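Local coordinates for replication protein (Sphinx1.76-related DNA, PDB 6H24) that probably acts in initiating plasmid DNA replication, this chain being the N-terminal winged-helix (WH1) domain, which forms a two-chain assembly, at residues K6-M11 with P119-L124; V20-I25 with A70-L74; S94-Q99 with I111-V117. The contacts are given in a common frame with arbitrary orientation. Residues are numbered along the deposited sequence.

Contact 1: residues K6-M11 with P119-L124; sequences KDNALM and PLITRL
Helical residues 6-11 face 119-124, a turn that leads through Leu120 at the N-cap into helix 121-128. The register runs in step, with CA atoms 7.0 Å apart for Asp7 and Leu120 and 7.7 Å for Met11 and Leu124. Leu120 (m, t) is the main bump. It fills a hollow walled by Lys6, Asp7 and Leu10, with its CD1 3.8 Å from Leu10 CD2 and 3.9 Å from Lys6 CE, and its CD2 3.8 Å from Asp7 OD2. One turn on, Leu124 CD2 lies 4.0 Å from Leu10 CD2 and 3.7 Å from Met11 CE; Met11 starts sideways and curls its end inward (m, m). A salt bridge closes the outer side. Arg123, coiled m, m, m, gives NE to Asp7 OD2 at 3.0 Å, plus a weak bond from NH2 to Asp7 OD1 at 3.3 Å, while Met11 SD lies over one guanidinium face. Glu126 pairs with the same arginine. Lys6, bent at chi3 (p), brings NZ to 3.7 Å from Pro119 CG and hydrogen-bonds through it to the carbonyl of Ala116. Leucines and a methionine methyl inside, with an ion pair outside, join the first and last helices of the WH1 winged-helix fold.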
# COMPACT_ATOMS: atom_id res chain seq x y z
N LYS A 6 17.73 1.09 3.09
CA LYS A 6 16.42 1.49 2.59
C LYS A 6 16.46 2.90 2.02
O LYS A 6 15.90 3.17 0.95
CB LYS A 6 15.35 1.35 3.68
CG LYS A 6 13.93 1.63 3.17
CD LYS A 6 12.83 1.42 4.23
CE LYS A 6 12.97 2.27 5.47
NZ LYS A 6 11.75 2.10 6.30
N ASP A 7 17.13 3.83 2.73
CA ASP A 7 17.29 5.19 2.24
C ASP A 7 17.91 5.19 0.85
O ASP A 7 17.40 5.82 -0.08
CB ASP A 7 18.17 5.95 3.25
CG ASP A 7 18.32 7.45 2.95
OD1 ASP A 7 18.41 7.85 1.78
OD2 ASP A 7 18.39 8.24 3.93
N ASN A 8 18.98 4.41 0.67
CA ASN A 8 19.64 4.31 -0.62
C ASN A 8 18.69 3.79 -1.69
O ASN A 8 18.64 4.32 -2.81
CB ASN A 8 20.85 3.39 -0.53
CG ASN A 8 22.01 4.02 0.20
OD1 ASN A 8 22.05 5.24 0.41
ND2 ASN A 8 22.98 3.20 0.58
N ALA A 9 17.96 2.72 -1.38
CA ALA A 9 17.05 2.14 -2.36
C ALA A 9 15.96 3.13 -2.75
O ALA A 9 15.61 3.25 -3.93
CB ALA A 9 16.44 0.85 -1.82
N LEU A 10 15.40 3.83 -1.76
CA LEU A 10 14.33 4.78 -2.05
C LEU A 10 14.85 5.96 -2.87
O LEU A 10 14.18 6.43 -3.80
CB LEU A 10 13.69 5.26 -0.75
CG LEU A 10 12.48 6.19 -0.93
CD1 LEU A 10 11.37 5.42 -1.65
CD2 LEU A 10 11.99 6.74 0.39
N MET A 11 16.03 6.49 -2.52
CA MET A 11 16.57 7.62 -3.25
C MET A 11 16.89 7.25 -4.69
O MET A 11 16.62 8.03 -5.62
CB MET A 11 17.82 8.16 -2.55
CG MET A 11 17.60 8.75 -1.16
SD MET A 11 16.31 10.02 -1.09
CE MET A 11 15.06 9.16 -0.14
N PRO A 119 9.02 6.91 7.37
CA PRO A 119 10.17 7.43 8.13
C PRO A 119 11.17 8.19 7.28
O PRO A 119 12.03 8.88 7.84
CB PRO A 119 10.81 6.17 8.72
CG PRO A 119 10.26 5.02 7.96
CD PRO A 119 8.95 5.44 7.36
N LEU A 120 11.08 8.09 5.96
CA LEU A 120 11.99 8.78 5.05
C LEU A 120 11.34 9.98 4.37
O LEU A 120 11.90 10.50 3.40
CB LEU A 120 12.50 7.80 4.00
CG LEU A 120 13.47 6.74 4.54
CD1 LEU A 120 13.64 5.58 3.57
CD2 LEU A 120 14.82 7.38 4.86
N ILE A 121 10.19 10.45 4.86
CA ILE A 121 9.50 11.55 4.20
C ILE A 121 10.36 12.82 4.22
O ILE A 121 10.39 13.57 3.24
CB ILE A 121 8.12 11.79 4.83
CG1 ILE A 121 7.12 10.75 4.33
CG2 ILE A 121 7.60 13.17 4.47
CD1 ILE A 121 6.67 10.98 2.89
N THR A 122 11.07 13.08 5.32
CA THR A 122 11.91 14.28 5.34
C THR A 122 13.06 14.17 4.35
O THR A 122 13.48 15.18 3.77
CB THR A 122 12.43 14.57 6.75
OG1 THR A 122 11.31 14.85 7.60
CG2 THR A 122 13.34 15.79 6.73
N ARG A 123 13.59 12.96 4.15
CA ARG A 123 14.61 12.76 3.13
C ARG A 123 14.04 13.03 1.73
O ARG A 123 14.72 13.61 0.88
CB ARG A 123 15.18 11.35 3.21
CG ARG A 123 16.01 11.09 4.46
CD ARG A 123 17.40 11.71 4.35
NE ARG A 123 18.18 11.11 3.27
CZ ARG A 123 18.47 11.69 2.11
NH1 ARG A 123 18.05 12.92 1.84
NH2 ARG A 123 19.19 11.03 1.21
N LEU A 124 12.80 12.60 1.49
CA LEU A 124 12.18 12.90 0.20
C LEU A 124 11.95 14.40 0.03
O LEU A 124 12.11 14.93 -1.07
CB LEU A 124 10.86 12.15 0.05
CG LEU A 124 10.95 10.64 -0.11
CD1 LEU A 124 9.55 10.02 -0.11
CD2 LEU A 124 11.70 10.26 -1.38

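Contact 2: residues V20-I25 with A70-L74; sequences VEQRLI and ACKDL
Residues 20-25, in the first turns of helix 19-34, and 70-74, in the last turns of helix 60-75, are both helical, and their axes cross nearly at right angles, at -97°, with a closest approach of 9.3 Å. The backbones come nearest where the CA atoms of Glu21 and Ala70 stand 5.1 Å apart, a closeness that the small Ala70 side chain permits. Ala70 CB meets Val20 CG2 at 3.7 Å. This crossing joins two helices of the winged-helix (WH1) domain, in the helical layer against strand 108-113, whose Val109 touches both Leu24 and Cys71. Leu24 (t, p) reaches across with CD2 3.7 Å from Cys71 SG and 4.2 Å from Leu74 CD2. Leu74, also t, p, turns CD2 to within 3.9 Å of Ile25 CG1. Glu21 (m, t) runs along the other helix, its CG 3.7 Å from Ala70 O. Its OE2 forms a salt bridge with Arg77, and its OE1 accepts from Ala18 N and from a water 2.7 Å away, which also donates to Asp73 OD2 at 2.5 Å.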
# COMPACT_ATOMS: atom_id res chain seq x y z
N VAL A 20 5.97 15.97 -11.73
CA VAL A 20 4.66 16.19 -11.12
C VAL A 20 4.47 15.26 -9.92
O VAL A 20 3.81 15.62 -8.94
CB VAL A 20 3.53 16.03 -12.14
CG1 VAL A 20 3.49 14.62 -12.70
CG2 VAL A 20 2.20 16.43 -11.49
N GLU A 21 5.03 14.05 -9.98
CA GLU A 21 4.93 13.13 -8.86
C GLU A 21 5.77 13.61 -7.68
O GLU A 21 5.35 13.49 -6.53
CB GLU A 21 5.38 11.74 -9.28
CG GLU A 21 4.50 11.05 -10.31
CD GLU A 21 5.16 9.77 -10.79
OE1 GLU A 21 5.76 9.78 -11.88
OE2 GLU A 21 5.09 8.76 -10.05
N GLN A 22 6.96 14.15 -7.96
CA GLN A 22 7.77 14.76 -6.92
C GLN A 22 7.03 15.91 -6.26
O GLN A 22 7.04 16.05 -5.03
CB GLN A 22 9.10 15.25 -7.50
CG GLN A 22 9.93 14.13 -8.09
CD GLN A 22 11.28 14.62 -8.57
OE1 GLN A 22 11.63 15.78 -8.40
NE2 GLN A 22 12.05 13.71 -9.17
N ARG A 23 6.36 16.74 -7.06
CA ARG A 23 5.64 17.88 -6.52
C ARG A 23 4.39 17.44 -5.77
O ARG A 23 4.03 18.06 -4.75
CB ARG A 23 5.31 18.86 -7.64
CG ARG A 23 6.54 19.59 -8.14
CD ARG A 23 6.24 20.43 -9.35
NE ARG A 23 7.34 21.32 -9.69
CZ ARG A 23 7.38 22.06 -10.80
NH1 ARG A 23 6.38 21.99 -11.67
NH2 ARG A 23 8.41 22.85 -11.04
N LEU A 24 3.72 16.39 -6.23
CA LEU A 24 2.60 15.84 -5.47
C LEU A 24 3.05 15.49 -4.06
O LEU A 24 2.38 15.82 -3.07
CB LEU A 24 2.05 14.61 -6.19
CG LEU A 24 1.04 13.76 -5.42
CD1 LEU A 24 -0.25 14.52 -5.19
CD2 LEU A 24 0.76 12.48 -6.18
N ILE A 25 4.19 14.80 -3.94
CA ILE A 25 4.70 14.41 -2.63
C ILE A 25 5.07 15.64 -1.80
O ILE A 25 4.72 15.74 -0.62
CB ILE A 25 5.89 13.44 -2.79
CG1 ILE A 25 5.39 12.09 -3.30
CG2 ILE A 25 6.64 13.27 -1.46
CD1 ILE A 25 6.51 11.16 -3.73
N ALA A 70 -0.74 12.16 -11.80
CA ALA A 70 0.45 11.85 -11.01
C ALA A 70 0.15 10.84 -9.91
O ALA A 70 0.98 9.98 -9.61
CB ALA A 70 1.02 13.13 -10.40
N CYS A 71 -1.03 10.95 -9.29
CA CYS A 71 -1.43 9.96 -8.29
C CYS A 71 -1.41 8.55 -8.86
O CYS A 71 -0.86 7.63 -8.26
CB CYS A 71 -2.83 10.30 -7.76
SG CYS A 71 -2.85 11.67 -6.57
N LYS A 72 -2.00 8.37 -10.04
CA LYS A 72 -2.04 7.05 -10.65
C LYS A 72 -0.63 6.55 -10.97
O LYS A 72 -0.31 5.38 -10.73
CB LYS A 72 -2.89 7.09 -11.92
N ASP A 73 0.21 7.42 -11.51
CA ASP A 73 1.57 7.01 -11.87
C ASP A 73 2.36 6.62 -10.62
O ASP A 73 3.09 5.62 -10.63
CB ASP A 73 2.27 8.14 -12.62
CG ASP A 73 1.68 8.38 -14.01
OD1 ASP A 73 0.80 7.60 -14.45
OD2 ASP A 73 2.10 9.35 -14.68
N LEU A 74 2.24 7.39 -9.55
CA LEU A 74 2.95 7.08 -8.31
C LEU A 74 2.44 5.79 -7.69
O LEU A 74 3.22 4.98 -7.16
CB LEU A 74 2.80 8.25 -7.34
CG LEU A 74 3.49 8.11 -5.98
CD1 LEU A 74 4.97 7.90 -6.20
CD2 LEU A 74 3.25 9.32 -5.10
O HOH W 1 4.24 10.53 -14.00

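Contact 3: residues S94-Q99 with I111-V117; sequences SRWVSQ and IIFAPAV
Three backbone hydrogen bonds tie residues 94-99 to 111-117: Ala114 N to Trp96 O, 3.0 Å and almost straight; Ser98 N to Ile112 O, 2.9 Å; and Ile112 N to Gln99 O, 3.0 Å. Val97 and Phe113 form an antiparallel non-hydrogen-bonded pair, their CA atoms 4.2 Å apart and their side chains diverging. Val97 CA also makes a CH···O contact with Ile112 O at 3.1 Å. Helical backbone angles at Trp96 break the extended run between strands 88-95 and 97-103, and the chain turns a corner at Ser98. Two waters bridge the segments: one links Ser94 OG (2.8 Å) with Ala116 N (2.9 Å), the other Ser98 OG (2.7 Å) with Phe113 O (2.8 Å). Ser94 OG also donates to Arg95 O at 2.8 Å. In the packing, Ala114 CB is 3.2 Å from Arg95 O, Val97 CG1 4.1 Å from Phe113 CD1, and Gln99 NE2 3.6 Å from Ile112 CD1. Trp96 points its CA-to-CB bond away from 111-117 and stacks edge-to-face with Phe79. Arg95 NH2 bonds to the carbonyl of Phe75 of the second subunit, and Ser94 and Gln99 pair with a strand of that subunit, carrying the sheet across the interface. This is the open end of hairpin 97-103/108-113, which with strand 45-48 makes a three-stranded winged-helix sheet; the hairpin is consistent with the wing, here bordering the dimer interface.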
# COMPACT_ATOMS: atom_id res chain seq x y z
N SER A 94 8.05 -2.80 -1.60
CA SER A 94 7.13 -1.82 -1.03
C SER A 94 6.57 -0.92 -2.12
O SER A 94 7.21 -0.69 -3.14
CB SER A 94 7.83 -0.93 0.03
OG SER A 94 6.94 0.05 0.57
N ARG A 95 5.36 -0.43 -1.88
CA ARG A 95 4.81 0.68 -2.63
C ARG A 95 5.34 2.01 -2.09
O ARG A 95 5.90 2.08 -1.00
CB ARG A 95 3.28 0.68 -2.56
CG ARG A 95 2.60 -0.53 -3.20
CD ARG A 95 2.94 -0.63 -4.66
NE ARG A 95 2.25 -1.74 -5.31
CZ ARG A 95 2.37 -2.05 -6.59
NH1 ARG A 95 3.14 -1.32 -7.39
NH2 ARG A 95 1.70 -3.09 -7.08
N TRP A 96 5.14 3.07 -2.88
CA TRP A 96 5.30 4.43 -2.37
C TRP A 96 4.06 4.86 -1.59
O TRP A 96 4.17 5.44 -0.51
CB TRP A 96 5.54 5.41 -3.53
CG TRP A 96 6.89 5.33 -4.14
CD1 TRP A 96 7.35 4.36 -4.98
CD2 TRP A 96 7.95 6.29 -4.01
NE1 TRP A 96 8.64 4.65 -5.37
CE2 TRP A 96 9.03 5.82 -4.79
CE3 TRP A 96 8.08 7.49 -3.32
CZ2 TRP A 96 10.24 6.51 -4.88
CZ3 TRP A 96 9.28 8.18 -3.41
CH2 TRP A 96 10.34 7.69 -4.19
N VAL A 97 2.88 4.57 -2.13
CA VAL A 97 1.60 4.93 -1.53
C VAL A 97 0.71 3.69 -1.53
O VAL A 97 0.74 2.88 -2.47
CB VAL A 97 0.93 6.09 -2.29
CG1 VAL A 97 1.70 7.39 -2.09
CG2 VAL A 97 0.84 5.78 -3.79
N SER A 98 -0.06 3.51 -0.46
CA SER A 98 -0.99 2.40 -0.35
C SER A 98 -2.37 2.72 -0.91
O SER A 98 -3.15 1.79 -1.17
CB SER A 98 -1.14 1.99 1.12
OG SER A 98 -1.56 3.10 1.90
N GLN A 99 -2.68 4.00 -1.09
CA GLN A 99 -4.03 4.45 -1.40
C GLN A 99 -3.94 5.82 -2.05
O GLN A 99 -3.14 6.65 -1.62
CB GLN A 99 -4.89 4.53 -0.13
CG GLN A 99 -6.37 4.86 -0.33
CD GLN A 99 -7.11 5.01 0.99
OE1 GLN A 99 -7.73 6.04 1.26
NE2 GLN A 99 -7.03 3.98 1.82
N ILE A 111 -3.68 11.02 -0.69
CA ILE A 111 -2.76 9.90 -0.74
C ILE A 111 -2.47 9.42 0.68
O ILE A 111 -2.56 10.19 1.64
CB ILE A 111 -1.43 10.22 -1.46
CG1 ILE A 111 -0.61 11.27 -0.71
CG2 ILE A 111 -1.69 10.70 -2.89
CD1 ILE A 111 0.78 11.47 -1.30
N ILE A 112 -2.13 8.15 0.80
CA ILE A 112 -1.55 7.61 2.03
C ILE A 112 -0.20 6.99 1.68
O ILE A 112 -0.12 6.13 0.80
CB ILE A 112 -2.44 6.56 2.71
CG1 ILE A 112 -3.86 7.08 2.91
CG2 ILE A 112 -1.82 6.18 4.05
CD1 ILE A 112 -4.79 6.08 3.61
N PHE A 113 0.85 7.42 2.38
CA PHE A 113 2.16 6.82 2.15
C PHE A 113 2.23 5.42 2.74
O PHE A 113 1.66 5.14 3.80
CB PHE A 113 3.25 7.70 2.76
CG PHE A 113 3.50 8.96 1.99
CD1 PHE A 113 4.15 8.91 0.76
CD2 PHE A 113 3.08 10.18 2.47
CE1 PHE A 113 4.38 10.07 0.04
CE2 PHE A 113 3.31 11.34 1.75
CZ PHE A 113 3.97 11.29 0.54
N ALA A 114 2.96 4.55 2.05
CA ALA A 114 3.23 3.22 2.55
C ALA A 114 4.12 3.28 3.78
O ALA A 114 4.93 4.21 3.93
CB ALA A 114 3.89 2.37 1.47
N PRO A 115 4.02 2.30 4.68
CA PRO A 115 4.76 2.42 5.95
C PRO A 115 6.27 2.45 5.80
O PRO A 115 6.95 3.08 6.62
CB PRO A 115 4.30 1.21 6.77
CG PRO A 115 3.66 0.27 5.78
CD PRO A 115 3.14 1.12 4.65
N ALA A 116 6.84 1.83 4.77
CA ALA A 116 8.29 1.88 4.60
C ALA A 116 8.77 3.28 4.25
O ALA A 116 9.93 3.63 4.56
CB ALA A 116 8.72 0.90 3.51
N VAL A 117 7.92 4.08 3.61
CA VAL A 117 8.30 5.41 3.16
C VAL A 117 8.14 6.45 4.26
O VAL A 117 8.91 7.42 4.31
CB VAL A 117 7.46 5.75 1.91
CG1 VAL A 117 7.70 7.19 1.49
CG2 VAL A 117 7.80 4.79 0.77
O HOH W 2 5.65 -0.23 3.03
O HOH W 3 -0.08 2.95 4.19

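In the fold
Contact 1 brings together the two ends of the domain, and contacts 2 and 3 are nested in the loop it closes, one after the other along the chain. The centres of contacts 1 and 2 are about 16 Å apart and the two do not touch; the centre of contact 3 is about 12 Å from each, and it touches both. Trp96 packs on Leu10 of contact 1 and Leu74 of contact 2, while Phe113 meets Ile121 on one hand and Ile25 on the other. Helices 2-14 and 121-128 thus share a core with helices 19-34 and 60-75 through contact 3, whose segments also take part in the dimer interface.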